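Local coordinates for protein Protease/Reverse transcriptase/ribonuclease H (Eastern chimpanzee simian foamy virus, PDB 7KSF) that combines an aspartic protease, a reverse transcriptase and a ribonuclease H in one chain, and so probably cleaves viral polyproteins and copies the viral RNA genome into DNA, at residues K457-R468 and T564-V574; I663-N674 and I712-H720. The protein carries 1 engineered substitution. All coordinates share one frame; numbering follows the deposited sequence.

Contact 1 of 2, residues K457-R468 and T564-V574; sequences KVNTSPSAGYVR and TLPELKHIPDV
Two hydrogen bonds join the β-hairpin 457-468 to the irregular chain 564-574, one from Asn459 and one from Val574. The Asn459 amide, with CG anti to the backbone N (chi1 -152°), sends ND2 to Pro566 O at 2.7 Å; the acceptor lies nearly in the amide plane, but the hydrogen bond is bent, 138° at the hydrogen. OD1 accepts from Thr460 N, so both ends of the amide are engaged. At the hairpin turn, Val574 N donates to Ser463 OG at 3.2 Å. Nearby, Thr460 OG1 and Ser461 N both donate to Ala464 O and close the turn. A CA-H...O contact adds to these, Ser461 CA standing 3.3 Å from Leu568 O.

Apolar side chains pack between these bonds. Leu568 puts CD1 3.6 Å from Asn459 CG and equally close to CD2 of the Tyr466 ring, which it meets obliquely. Farther along that ring, Ile571 CG2 sits at the edge; Val574 CG2, close to the hydroxyl, also lies 3.8 Å from Ala464 CB.

Separately, at the other end, Leu565 CD2 meets the edge of the Arg468 guanidinium.

Leu568 and Ile571 also touch helix 383-392, so the loop is sandwiched between that helix and a central hairpin of the 3-2-1-4-5 sheet, the strand order of an RNase H-like fold.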
loop_
_atom_site.group_PDB
_atom_site.type_symbol
_atom_site.label_atom_id
_atom_site.label_comp_id
_atom_site.label_asym_id
_atom_site.label_seq_id
_atom_site.Cartn_x
_atom_site.Cartn_y
_atom_site.Cartn_z
ATOM N N LYS A 457 7.790 18.916 -15.562
ATOM C CA LYS A 457 8.203 19.662 -14.381
ATOM C C LYS A 457 7.415 19.157 -13.181
ATOM O O LYS A 457 6.180 19.131 -13.207
ATOM C CB LYS A 457 7.990 21.163 -14.582
ATOM C CG LYS A 457 8.858 21.768 -15.677
ATOM C CD LYS A 457 8.704 23.281 -15.729
ATOM C CE LYS A 457 9.704 23.910 -16.685
ATOM N NZ LYS A 457 9.619 25.396 -16.654
ATOM N N VAL A 458 8.128 18.745 -12.134
ATOM C CA VAL A 458 7.527 18.048 -11.003
ATOM C C VAL A 458 7.868 18.785 -9.714
ATOM O O VAL A 458 9.044 19.052 -9.432
ATOM C CB VAL A 458 8.002 16.584 -10.922
ATOM C CG1 VAL A 458 7.325 15.877 -9.765
ATOM C CG2 VAL A 458 7.712 15.864 -12.227
ATOM N N ASN A 459 6.837 19.110 -8.942
ATOM C CA ASN A 459 6.968 19.631 -7.591
ATOM C C ASN A 459 5.832 19.033 -6.769
ATOM O O ASN A 459 4.877 18.474 -7.314
ATOM C CB ASN A 459 6.932 21.166 -7.572
ATOM C CG ASN A 459 7.697 21.757 -6.403
ATOM O OD1 ASN A 459 7.844 21.123 -5.359
ATOM N ND2 ASN A 459 8.191 22.978 -6.575
ATOM N N THR A 460 5.936 19.134 -5.440
ATOM C CA THR A 460 4.925 18.546 -4.569
ATOM C C THR A 460 4.665 19.432 -3.358
ATOM O O THR A 460 5.525 20.206 -2.925
ATOM C CB THR A 460 5.319 17.142 -4.080
ATOM O OG1 THR A 460 4.155 16.461 -3.598
ATOM C CG2 THR A 460 6.337 17.224 -2.951
ATOM N N SER A 461 3.465 19.296 -2.818
ATOM C CA SER A 461 3.008 19.912 -1.584
ATOM C C SER A 461 2.894 18.842 -0.500
ATOM O O SER A 461 2.955 17.648 -0.784
ATOM C CB SER A 461 1.648 20.581 -1.815
ATOM O OG SER A 461 0.673 19.624 -2.186
ATOM N N PRO A 462 2.734 19.253 0.765
ATOM C CA PRO A 462 2.524 18.243 1.822
ATOM C C PRO A 462 1.308 17.363 1.591
ATOM O O PRO A 462 1.267 16.243 2.121
ATOM C CB PRO A 462 2.361 19.094 3.089
ATOM C CG PRO A 462 3.092 20.340 2.795
ATOM C CD PRO A 462 2.890 20.602 1.331
ATOM N N SER A 463 0.325 17.814 0.813
ATOM C CA SER A 463 -0.900 17.056 0.596
ATOM C C SER A 463 -0.934 16.315 -0.733
ATOM O O SER A 463 -1.568 15.256 -0.817
ATOM C CB SER A 463 -2.116 17.990 0.678
ATOM O OG SER A 463 -1.977 19.084 -0.213
ATOM N N ALA A 464 -0.271 16.833 -1.766
ATOM C CA ALA A 464 -0.317 16.215 -3.084
ATOM C C ALA A 464 0.837 16.752 -3.917
ATOM O O ALA A 464 1.548 17.677 -3.515
ATOM C CB ALA A 464 -1.657 16.474 -3.777
ATOM N N GLY A 465 1.013 16.154 -5.093
ATOM C CA GLY A 465 2.033 16.573 -6.026
ATOM C C GLY A 465 1.451 17.332 -7.204
ATOM O O GLY A 465 0.261 17.249 -7.494
ATOM N N TYR A 466 2.314 18.084 -7.885
ATOM C CA TYR A 466 1.933 18.862 -9.059
ATOM C C TYR A 466 2.890 18.530 -10.195
ATOM O O TYR A 466 4.104 18.717 -10.064
ATOM C CB TYR A 466 1.950 20.363 -8.758
ATOM C CG TYR A 466 1.148 20.753 -7.533
ATOM C CD1 TYR A 466 -0.242 20.737 -7.553
ATOM C CD2 TYR A 466 1.779 21.140 -6.359
ATOM C CE1 TYR A 466 -0.979 21.090 -6.440
ATOM C CE2 TYR A 466 1.050 21.495 -5.238
ATOM C CZ TYR A 466 -0.329 21.468 -5.285
ATOM O OH TYR A 466 -1.058 21.823 -4.171
ATOM N N VAL A 467 2.339 18.045 -11.304
ATOM C CA VAL A 467 3.125 17.592 -12.445
ATOM C C VAL A 467 2.664 18.350 -13.681
ATOM O O VAL A 467 1.460 18.441 -13.945
ATOM C CB VAL A 467 3.000 16.073 -12.658
ATOM C CG1 VAL A 467 3.532 15.674 -14.023
ATOM C CG2 VAL A 467 3.731 15.331 -11.552
ATOM N N ARG A 468 3.617 18.886 -14.438
ATOM C CA ARG A 468 3.336 19.682 -15.628
ATOM C C ARG A 468 4.046 19.059 -16.822
ATOM O O ARG A 468 5.281 19.057 -16.880
ATOM C CB ARG A 468 3.776 21.131 -15.428
ATOM C CG ARG A 468 2.992 21.869 -14.360
ATOM C CD ARG A 468 3.567 23.251 -14.104
ATOM N NE ARG A 468 4.813 23.186 -13.345
ATOM C CZ ARG A 468 5.507 24.250 -12.960
ATOM N NH1 ARG A 468 5.084 25.469 -13.264
ATOM N NH2 ARG A 468 6.628 24.093 -12.272
ATOM N N THR A 564 13.974 27.525 -11.244
ATOM C CA THR A 564 12.760 28.328 -11.227
ATOM C C THR A 564 11.617 27.661 -10.479
ATOM O O THR A 564 10.605 28.318 -10.221
ATOM C CB THR A 564 12.304 28.648 -12.651
ATOM O OG1 THR A 564 11.325 29.693 -12.609
ATOM C CG2 THR A 564 11.680 27.425 -13.296
ATOM N N LEU A 565 11.749 26.383 -10.135
ATOM C CA LEU A 565 10.706 25.710 -9.377
ATOM C C LEU A 565 10.649 26.286 -7.967
ATOM O O LEU A 565 11.678 26.338 -7.281
ATOM C CB LEU A 565 10.963 24.210 -9.334
ATOM C CG LEU A 565 10.965 23.542 -10.710
ATOM C CD1 LEU A 565 11.075 22.041 -10.576
ATOM C CD2 LEU A 565 9.716 23.915 -11.481
ATOM N N PRO A 566 9.486 26.734 -7.505
ATOM C CA PRO A 566 9.410 27.373 -6.188
ATOM C C PRO A 566 9.298 26.364 -5.059
ATOM O O PRO A 566 9.183 25.159 -5.302
ATOM C CB PRO A 566 8.143 28.226 -6.302
ATOM C CG PRO A 566 7.266 27.412 -7.198
ATOM C CD PRO A 566 8.185 26.737 -8.194
ATOM N N GLU A 567 9.336 26.854 -3.823
ATOM C CA GLU A 567 9.127 25.997 -2.667
ATOM C C GLU A 567 7.632 25.839 -2.418
ATOM O O GLU A 567 6.906 26.831 -2.306
ATOM C CB GLU A 567 9.819 26.576 -1.433
ATOM C CG GLU A 567 9.734 25.669 -0.216
ATOM C CD GLU A 567 10.337 24.300 -0.472
ATOM O OE1 GLU A 567 11.480 24.240 -0.973
ATOM O OE2 GLU A 567 9.668 23.284 -0.187
ATOM N N LEU A 568 7.176 24.589 -2.338
ATOM C CA LEU A 568 5.769 24.270 -2.134
ATOM C C LEU A 568 5.544 23.523 -0.823
ATOM O O LEU A 568 4.675 22.648 -0.736
ATOM C CB LEU A 568 5.224 23.461 -3.313
ATOM C CG LEU A 568 5.365 24.111 -4.686
ATOM C CD1 LEU A 568 4.571 23.324 -5.715
ATOM C CD2 LEU A 568 4.908 25.558 -4.639
ATOM N N LYS A 569 6.319 23.856 0.210
ATOM C CA LYS A 569 6.111 23.230 1.510
ATOM C C LYS A 569 4.932 23.847 2.244
ATOM O O LYS A 569 4.217 23.152 2.974
ATOM C CB LYS A 569 7.374 23.331 2.365
ATOM C CG LYS A 569 7.800 24.758 2.690
ATOM C CD LYS A 569 8.540 24.843 4.020
ATOM C CE LYS A 569 9.795 23.984 4.032
ATOM N NZ LYS A 569 10.520 24.078 5.334
ATOM N N HIS A 570 4.720 25.150 2.074
ATOM C CA HIS A 570 3.607 25.845 2.702
ATOM C C HIS A 570 2.374 25.887 1.817
ATOM O O HIS A 570 1.435 26.630 2.123
ATOM C CB HIS A 570 4.021 27.267 3.094
ATOM C CG HIS A 570 4.848 27.334 4.341
ATOM N ND1 HIS A 570 6.226 27.273 4.325
ATOM C CD2 HIS A 570 4.492 27.453 5.640
ATOM C CE1 HIS A 570 6.680 27.356 5.564
ATOM N NE2 HIS A 570 5.648 27.467 6.382
ATOM N N ILE A 571 2.351 25.124 0.731
ATOM C CA ILE A 571 1.135 25.071 -0.087
ATOM C C ILE A 571 0.006 24.479 0.742
ATOM O O ILE A 571 0.182 23.407 1.356
ATOM C CB ILE A 571 1.373 24.250 -1.364
ATOM C CG1 ILE A 571 2.168 25.069 -2.373
ATOM C CG2 ILE A 571 0.045 23.844 -1.982
ATOM C CD1 ILE A 571 1.433 26.288 -2.857
ATOM N N PRO A 572 -1.156 25.126 0.808
ATOM C CA PRO A 572 -2.266 24.584 1.602
ATOM C C PRO A 572 -2.757 23.247 1.073
ATOM O O PRO A 572 -2.272 22.748 0.052
ATOM C CB PRO A 572 -3.345 25.669 1.484
ATOM C CG PRO A 572 -2.602 26.911 1.108
ATOM C CD PRO A 572 -1.469 26.452 0.250
ATOM N N ASP A 573 -3.726 22.660 1.767
ATOM C CA ASP A 573 -4.231 21.348 1.391
ATOM C C ASP A 573 -5.036 21.426 0.103
ATOM O O ASP A 573 -5.853 22.331 -0.089
ATOM C CB ASP A 573 -5.095 20.768 2.508
ATOM C CG ASP A 573 -4.292 20.416 3.739
ATOM O OD1 ASP A 573 -3.129 19.987 3.588
ATOM O OD2 ASP A 573 -4.827 20.568 4.856
ATOM N N VAL A 574 -4.799 20.461 -0.786
ATOM C CA VAL A 574 -5.574 20.358 -2.013
ATOM C C VAL A 574 -7.002 19.955 -1.672
ATOM O O VAL A 574 -7.233 19.028 -0.887
ATOM C CB VAL A 574 -4.916 19.355 -2.973
ATOM C CG1 VAL A 574 -5.679 19.281 -4.280
ATOM C CG2 VAL A 574 -3.466 19.742 -3.221
#

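Contact 2 of 2, residues I663-N674 and I712-H720; sequences ITDSFYVAESAN and ITIQHEKGH
Ala670 and Ala673, on the inner side of helix 667-674, rest on Ile714 of strand 712-716. The two branches of Ile714 share the work: CG2 lies 3.8 Å from Ala670 CB, and CD1, at the end of the extended CG1 branch, 3.6 Å from Ala673 CB. His716, two residues on, has CG between its backbone N and carbonyl carbon (chi1 41°). This swings the ring alongside the helix, where Ala670 CB meets its edge, 3.4 Å from ND1. Glu671 OE2 comes over one face, 3.6 Å above the ring plane and toward the rim, with carboxylate and ring turned 42° apart. Asn674 ND2 lies at the ring edge, near CE1.

Helix and strand run at 142° to each other, with axes 7.7 Å apart at closest, in the beta-alpha-beta crossover of an RNase H fold, which leads from strand 660-664 through helix 667-683 and then helix 694-708 to the parallel strand 712-716. Gln715 is hydrogen-bonded through its backbone to Val662, which sets the strand beside 660-664.

Farther out, Ser666 caps the helix with a weak bond from Tyr668 N to its OG. Just before it, the Asp665 side chain lies about 4 Å from the bound calcium ion, whose site includes Gly596 and Glu642, and close to Asp595 and Asp736. Such a cluster is consistent with the metal-binding acidic site of ribonucleases H.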
loop_
_atom_site.group_PDB
_atom_site.type_symbol
_atom_site.label_atom_id
_atom_site.label_comp_id
_atom_site.label_asym_id
_atom_site.label_seq_id
_atom_site.Cartn_x
_atom_site.Cartn_y
_atom_site.Cartn_z
ATOM N N ILE A 663 -28.393 10.761 4.410
ATOM C CA ILE A 663 -29.332 11.627 3.708
ATOM C C ILE A 663 -29.950 12.595 4.707
ATOM O O ILE A 663 -30.432 12.178 5.765
ATOM C CB ILE A 663 -30.429 10.818 2.992
ATOM C CG1 ILE A 663 -29.815 9.902 1.928
ATOM C CG2 ILE A 663 -31.465 11.744 2.374
ATOM C CD1 ILE A 663 -29.466 8.513 2.428
ATOM N N THR A 664 -29.947 13.881 4.365
ATOM C CA THR A 664 -30.510 14.921 5.215
ATOM C C THR A 664 -31.672 15.600 4.506
ATOM O O THR A 664 -31.579 15.938 3.322
ATOM C CB THR A 664 -29.462 15.975 5.577
ATOM O OG1 THR A 664 -28.218 15.336 5.883
ATOM C CG2 THR A 664 -29.920 16.775 6.785
ATOM N N ASP A 665 -32.768 15.806 5.240
ATOM C CA ASP A 665 -33.860 16.614 4.712
ATOM C C ASP A 665 -33.451 18.076 4.569
ATOM O O ASP A 665 -34.006 18.796 3.730
ATOM C CB ASP A 665 -35.086 16.484 5.614
ATOM C CG ASP A 665 -36.278 17.257 5.093
ATOM O OD1 ASP A 665 -36.437 17.348 3.858
ATOM O OD2 ASP A 665 -37.058 17.773 5.919
ATOM N N SER A 666 -32.484 18.522 5.364
ATOM C CA SER A 666 -32.040 19.909 5.324
ATOM C C SER A 666 -31.126 20.155 4.135
ATOM O O SER A 666 -30.303 19.308 3.775
ATOM C CB SER A 666 -31.307 20.272 6.615
ATOM O OG SER A 666 -30.841 21.610 6.581
ATOM N N PHE A 667 -31.271 21.332 3.528
ATOM C CA PHE A 667 -30.351 21.746 2.474
ATOM C C PHE A 667 -29.012 22.182 3.050
ATOM O O PHE A 667 -27.958 21.882 2.477
ATOM C CB PHE A 667 -30.965 22.879 1.652
ATOM C CG PHE A 667 -31.063 24.186 2.395
ATOM C CD1 PHE A 667 -30.143 25.197 2.170
ATOM C CD2 PHE A 667 -32.067 24.398 3.326
ATOM C CE1 PHE A 667 -30.226 26.397 2.854
ATOM C CE2 PHE A 667 -32.157 25.595 4.013
ATOM C CZ PHE A 667 -31.235 26.594 3.776
ATOM N N TYR A 668 -29.033 22.882 4.187
ATOM C CA TYR A 668 -27.814 23.472 4.730
ATOM C C TYR A 668 -26.821 22.412 5.188
ATOM O O TYR A 668 -25.607 22.626 5.107
ATOM C CB TYR A 668 -28.156 24.407 5.888
ATOM C CG TYR A 668 -26.952 25.047 6.541
ATOM C CD1 TYR A 668 -26.355 26.172 5.987
ATOM C CD2 TYR A 668 -26.416 24.534 7.715
ATOM C CE1 TYR A 668 -25.257 26.763 6.580
ATOM C CE2 TYR A 668 -25.317 25.116 8.313
ATOM C CZ TYR A 668 -24.739 26.231 7.741
ATOM O OH TYR A 668 -23.645 26.817 8.334
ATOM N N VAL A 669 -27.312 21.269 5.668
ATOM C CA VAL A 669 -26.418 20.243 6.192
ATOM C C VAL A 669 -25.617 19.604 5.065
ATOM O O VAL A 669 -24.385 19.528 5.125
ATOM C CB VAL A 669 -27.218 19.194 6.984
ATOM C CG1 VAL A 669 -26.292 18.114 7.525
ATOM C CG2 VAL A 669 -27.981 19.858 8.117
ATOM N N ALA A 670 -26.300 19.141 4.016
ATOM C CA ALA A 670 -25.612 18.434 2.943
ATOM C C ALA A 670 -24.682 19.357 2.168
ATOM O O ALA A 670 -23.573 18.957 1.794
ATOM C CB ALA A 670 -26.629 17.786 2.008
ATOM N N GLU A 671 -25.115 20.595 1.911
ATOM C CA GLU A 671 -24.260 21.538 1.195
ATOM C C GLU A 671 -23.032 21.910 2.018
ATOM O O GLU A 671 -21.938 22.072 1.466
ATOM C CB GLU A 671 -25.050 22.792 0.821
ATOM C CG GLU A 671 -26.274 22.542 -0.050
ATOM C CD GLU A 671 -25.926 22.156 -1.472
ATOM O OE1 GLU A 671 -24.763 22.357 -1.883
ATOM O OE2 GLU A 671 -26.820 21.650 -2.181
ATOM N N SER A 672 -23.192 22.057 3.336
ATOM C CA SER A 672 -22.056 22.418 4.177
ATOM C C SER A 672 -21.035 21.291 4.246
ATOM O O SER A 672 -19.826 21.540 4.261
ATOM C CB SER A 672 -22.535 22.789 5.580
ATOM O OG SER A 672 -23.552 23.776 5.527
ATOM N N ALA A 673 -21.503 20.040 4.283
ATOM C CA ALA A 673 -20.589 18.907 4.330
ATOM C C ALA A 673 -19.810 18.738 3.033
ATOM O O ALA A 673 -18.795 18.033 3.022
ATOM C CB ALA A 673 -21.360 17.627 4.647
ATOM N N ASN A 674 -20.257 19.368 1.948
ATOM C CA ASN A 674 -19.614 19.229 0.649
ATOM C C ASN A 674 -18.586 20.329 0.396
ATOM O O ASN A 674 -17.459 20.043 -0.024
ATOM C CB ASN A 674 -20.676 19.226 -0.454
ATOM C CG ASN A 674 -21.648 18.066 -0.319
ATOM O OD1 ASN A 674 -21.321 17.031 0.264
ATOM N ND2 ASN A 674 -22.855 18.239 -0.848
ATOM N N ILE A 712 -17.972 7.688 3.636
ATOM C CA ILE A 712 -19.309 8.200 3.900
ATOM C C ILE A 712 -19.613 9.304 2.899
ATOM O O ILE A 712 -18.911 10.323 2.857
ATOM C CB ILE A 712 -19.429 8.715 5.343
ATOM C CG1 ILE A 712 -18.945 7.647 6.327
ATOM C CG2 ILE A 712 -20.859 9.116 5.642
ATOM C CD1 ILE A 712 -18.924 8.109 7.766
ATOM N N THR A 713 -20.656 9.107 2.101
ATOM C CA THR A 713 -21.155 10.110 1.175
ATOM C C THR A 713 -22.445 10.707 1.719
ATOM O O THR A 713 -23.152 10.088 2.518
ATOM C CB THR A 713 -21.398 9.509 -0.215
ATOM O OG1 THR A 713 -22.224 8.345 -0.092
ATOM C CG2 THR A 713 -20.078 9.122 -0.862
ATOM N N ILE A 714 -22.744 11.927 1.281
ATOM C CA ILE A 714 -23.875 12.695 1.792
ATOM C C ILE A 714 -24.638 13.283 0.616
ATOM O O ILE A 714 -24.066 14.022 -0.196
ATOM C CB ILE A 714 -23.420 13.805 2.752
ATOM C CG1 ILE A 714 -22.879 13.197 4.048
ATOM C CG2 ILE A 714 -24.564 14.767 3.034
ATOM C CD1 ILE A 714 -22.429 14.217 5.063
ATOM N N GLN A 715 -25.927 12.959 0.529
ATOM C CA GLN A 715 -26.840 13.488 -0.472
ATOM C C GLN A 715 -27.819 14.465 0.180
ATOM O O GLN A 715 -27.668 14.845 1.348
ATOM C CB GLN A 715 -27.584 12.349 -1.175
ATOM C CG GLN A 715 -26.766 11.580 -2.190
ATOM C CD GLN A 715 -27.605 10.587 -2.968
ATOM O OE1 GLN A 715 -28.816 10.489 -2.767
ATOM N NE2 GLN A 715 -26.967 9.844 -3.865
ATOM N N HIS A 716 -28.836 14.855 -0.583
ATOM C CA HIS A 716 -29.870 15.763 -0.101
ATOM C C HIS A 716 -31.089 15.621 -0.995
ATOM O O HIS A 716 -30.966 15.667 -2.223
ATOM C CB HIS A 716 -29.378 17.215 -0.090
ATOM C CG HIS A 716 -28.558 17.582 -1.287
ATOM N ND1 HIS A 716 -27.180 17.514 -1.293
ATOM C CD2 HIS A 716 -28.916 18.023 -2.514
ATOM C CE1 HIS A 716 -26.726 17.899 -2.471
ATOM N NE2 HIS A 716 -27.759 18.211 -3.232
ATOM N N GLU A 717 -32.260 15.452 -0.371
ATOM C CA GLU A 717 -33.542 15.306 -1.109
ATOM C C GLU A 717 -34.641 16.068 -0.361
ATOM O O GLU A 717 -34.900 15.731 0.811
ATOM C CB GLU A 717 -33.906 13.827 -1.261
ATOM C CG GLU A 717 -33.087 13.110 -2.318
ATOM C CD GLU A 717 -33.635 11.755 -2.734
ATOM O OE1 GLU A 717 -34.787 11.449 -2.367
ATOM O OE2 GLU A 717 -32.909 11.010 -3.421
ATOM N N LYS A 718 -35.251 17.060 -1.018
ATOM C CA LYS A 718 -36.331 17.876 -0.400
ATOM C C LYS A 718 -37.393 16.941 0.193
ATOM O O LYS A 718 -37.604 16.991 1.421
ATOM C CB LYS A 718 -36.948 18.822 -1.436
ATOM C CG LYS A 718 -38.141 19.631 -0.948
ATOM C CD LYS A 718 -38.683 20.585 -1.991
ATOM C CE LYS A 718 -37.597 21.283 -2.781
ATOM N NZ LYS A 718 -38.160 22.140 -3.851
ATOM N N GLY A 719 -38.028 16.128 -0.655
ATOM C CA GLY A 719 -39.069 15.183 -0.205
ATOM C C GLY A 719 -40.292 15.904 0.334
ATOM O O GLY A 719 -40.809 15.482 1.388
ATOM N N HIS A 720 -40.734 16.955 -0.362
ATOM C CA HIS A 720 -41.925 17.739 0.063
ATOM C C HIS A 720 -43.192 17.106 -0.527
ATOM O O HIS A 720 -43.367 17.180 -1.762
ATOM C CB HIS A 720 -41.773 19.213 -0.339
#

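Contacts 1 and 2 sit in two different sheets of the same 3-2-1-4-5 order, their centres about 33 Å apart and their nearest atoms about 10 Å, with no touch between them. Contact 1 presses a loop against the hairpin of strands 454-460 and 464-471; contact 2 involves strands 660-664 and 712-716 with helix 667-683. Both are partly buried, but the first has the larger share of buried residues and is tied by hydrogen bonds as well as leucine, isoleucine and tyrosine packing. The second has no hydrogen bond between its segments and relies on alanines against Ile714 and His716, with its more polar end beside a calcium ion, a feature not found at contact 1.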